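Long-range contact in SmhA (Serratia marcescens, PDB 7A27), which is one component of the tripartite alpha-pore forming toxin Smh and probably takes part in pore assembly on target membranes: residues Q199-V205 against Y231-Q237. Numbering follows the deposited sequence.
Sequences QSIVAAV and YMISGIQ
Ile233 overlaps three residues of the facing strand: its CD1 packs on Ala203 CB and Val205 CG2, each at 3.9 Å, and its CG2 lies 4.1 Å from Val202 CG2. Strands 199-205 and 231-237 run antiparallel, their segment axes 4.5 Å apart at closest approach and at 129°. Ser200 and Gly235 form a hydrogen-bonded pair, with Ser200 N to Gly235 O at 3.2 Å and Gly235 N to Ser200 O at 3.0 Å. Beyond the pair Ile201-Ser234 a classic beta bulge places Val202 and Ala203 opposite Ile233: Val202, at phi/psi -119/-25, donates its N to Ile233 O (2.9 Å), while Ile233 N reaches Ala203 O (3.1 Å). Beyond it the register is Ala204 with Met232 and Val205 with Tyr231, the latter joined by Val205 N to Tyr231 O (3.1 Å) and Tyr231 N to Val205 O (3.2 Å). Ser200 OG donates to Gln237 OE1 at 2.9 Å; a water links Gln199 OE1 (2.5 Å) to Ser234 OG (3.1 Å), while Gln199 NE2 bonds Leu362 O. Met232 SD covers Ala204 CB at 3.9 Å. This two-stranded hairpin belongs to a largely helical chain, as in the beta-tongue of ClyA-type toxins; Ile233 and Tyr231 also meet helix 272-299. Backbone bonds fix the strand pairing, while the largely apolar side chains suit a segment that, by analogy with those toxins, may refold and enter a membrane.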
loop_
_atom_site.group_PDB
_atom_site.type_symbol
_atom_site.label_atom_id
_atom_site.label_comp_id
_atom_site.label_asym_id
_atom_site.label_seq_id
_atom_site.Cartn_x
_atom_site.Cartn_y
_atom_site.Cartn_z
ATOM N N GLN A 199 7.119 -15.889 0.267
ATOM C CA GLN A 199 6.017 -16.747 -0.235
ATOM C C GLN A 199 6.492 -18.195 -0.291
ATOM O O GLN A 199 7.718 -18.426 -0.294
ATOM C CB GLN A 199 5.571 -16.302 -1.626
ATOM C CG GLN A 199 6.649 -16.350 -2.702
ATOM C CD GLN A 199 6.047 -16.182 -4.084
ATOM O OE1 GLN A 199 5.167 -16.943 -4.496
ATOM N NE2 GLN A 199 6.511 -15.176 -4.811
ATOM N N SER A 200 5.551 -19.135 -0.324
ATOM C CA SER A 200 5.805 -20.596 -0.442
ATOM C C SER A 200 4.486 -21.290 -0.771
ATOM O O SER A 200 3.408 -20.634 -0.629
ATOM C CB SER A 200 6.417 -21.163 0.808
ATOM O OG SER A 200 5.473 -21.235 1.870
ATOM N N ILE A 201 4.540 -22.533 -1.228
ATOM C CA ILE A 201 3.300 -23.331 -1.425
ATOM C C ILE A 201 2.811 -23.672 -0.007
ATOM O O ILE A 201 3.666 -24.034 0.835
ATOM C CB ILE A 201 3.558 -24.580 -2.286
ATOM C CG1 ILE A 201 4.271 -24.249 -3.607
ATOM C CG2 ILE A 201 2.258 -25.375 -2.464
ATOM C CD1 ILE A 201 3.580 -23.219 -4.454
ATOM N N VAL A 202 1.520 -23.488 0.283
ATOM C CA VAL A 202 0.948 -23.691 1.649
ATOM C C VAL A 202 -0.129 -24.779 1.640
ATOM O O VAL A 202 -0.373 -25.384 2.704
ATOM C CB VAL A 202 0.385 -22.366 2.180
ATOM C CG1 VAL A 202 1.480 -21.326 2.337
ATOM C CG2 VAL A 202 -0.735 -21.832 1.299
ATOM N N ALA A 203 -0.748 -25.005 0.485
ATOM C CA ALA A 203 -1.853 -25.964 0.288
ATOM C C ALA A 203 -1.876 -26.458 -1.154
ATOM O O ALA A 203 -1.114 -25.937 -1.986
ATOM C CB ALA A 203 -3.156 -25.297 0.644
ATOM N N ALA A 204 -2.745 -27.417 -1.439
ATOM C CA ALA A 204 -2.875 -28.045 -2.766
ATOM C C ALA A 204 -4.281 -28.612 -2.929
ATOM O O ALA A 204 -4.894 -28.961 -1.903
ATOM C CB ALA A 204 -1.832 -29.110 -2.883
ATOM N N VAL A 205 -4.748 -28.690 -4.173
ATOM C CA VAL A 205 -6.100 -29.194 -4.541
ATOM C C VAL A 205 -5.941 -30.338 -5.533
ATOM O O VAL A 205 -5.700 -30.085 -6.705
ATOM C CB VAL A 205 -6.975 -28.076 -5.140
ATOM C CG1 VAL A 205 -8.407 -28.550 -5.420
ATOM C CG2 VAL A 205 -6.995 -26.838 -4.253
ATOM N N TYR A 231 -3.524 -28.364 -8.258
ATOM C CA TYR A 231 -3.454 -26.878 -8.255
ATOM C C TYR A 231 -2.713 -26.442 -6.981
ATOM O O TYR A 231 -3.281 -26.624 -5.878
ATOM C CB TYR A 231 -4.868 -26.295 -8.378
ATOM C CG TYR A 231 -4.912 -24.792 -8.367
ATOM C CD1 TYR A 231 -4.754 -24.060 -9.526
ATOM C CD2 TYR A 231 -5.073 -24.093 -7.187
ATOM C CE1 TYR A 231 -4.742 -22.675 -9.510
ATOM C CE2 TYR A 231 -5.093 -22.708 -7.157
ATOM C CZ TYR A 231 -4.901 -21.990 -8.320
ATOM O OH TYR A 231 -4.917 -20.623 -8.298
ATOM N N MET A 232 -1.489 -25.916 -7.124
ATOM C CA MET A 232 -0.621 -25.500 -5.982
ATOM C C MET A 232 -0.935 -24.067 -5.544
ATOM O O MET A 232 -0.789 -23.144 -6.369
ATOM C CB MET A 232 0.864 -25.617 -6.337
ATOM C CG MET A 232 1.234 -27.026 -6.766
ATOM S SD MET A 232 1.076 -28.194 -5.372
ATOM C CE MET A 232 2.815 -28.304 -4.927
ATOM N N ILE A 233 -1.283 -23.899 -4.263
ATOM C CA ILE A 233 -1.706 -22.604 -3.651
ATOM C C ILE A 233 -0.511 -21.922 -2.985
ATOM O O ILE A 233 0.099 -22.507 -2.061
ATOM C CB ILE A 233 -2.846 -22.823 -2.650
ATOM C CG1 ILE A 233 -4.047 -23.488 -3.334
ATOM C CG2 ILE A 233 -3.217 -21.523 -1.962
ATOM C CD1 ILE A 233 -5.140 -23.983 -2.411
ATOM N N SER A 234 -0.196 -20.719 -3.457
ATOM C CA SER A 234 0.902 -19.865 -2.945
ATOM C C SER A 234 0.325 -18.979 -1.839
ATOM O O SER A 234 -0.845 -18.539 -1.963
ATOM C CB SER A 234 1.546 -19.058 -4.058
ATOM O OG SER A 234 2.022 -19.903 -5.113
ATOM N N GLY A 235 1.092 -18.767 -0.774
ATOM C CA GLY A 235 0.684 -17.907 0.346
ATOM C C GLY A 235 1.851 -17.072 0.824
ATOM O O GLY A 235 3.012 -17.552 0.689
ATOM N N ILE A 236 1.563 -15.872 1.344
ATOM C CA ILE A 236 2.585 -14.957 1.940
ATOM C C ILE A 236 3.202 -15.684 3.135
ATOM O O ILE A 236 2.478 -16.498 3.758
ATOM C CB ILE A 236 1.985 -13.614 2.401
ATOM C CG1 ILE A 236 1.275 -12.857 1.275
ATOM C CG2 ILE A 236 3.053 -12.756 3.058
ATOM C CD1 ILE A 236 2.164 -12.455 0.136
ATOM N N GLN A 237 4.471 -15.400 3.446
ATOM C CA GLN A 237 5.179 -15.960 4.618
ATOM C C GLN A 237 6.077 -14.866 5.195
ATOM O O GLN A 237 6.426 -13.932 4.469
ATOM C CB GLN A 237 6.016 -17.160 4.210
ATOM C CG GLN A 237 5.919 -18.301 5.214
ATOM C CD GLN A 237 4.688 -19.163 5.046
ATOM O OE1 GLN A 237 4.265 -19.512 3.936
ATOM N NE2 GLN A 237 4.246 -19.689 6.180
HETATM O O HOH W 1 4.798 -19.378 -3.872
#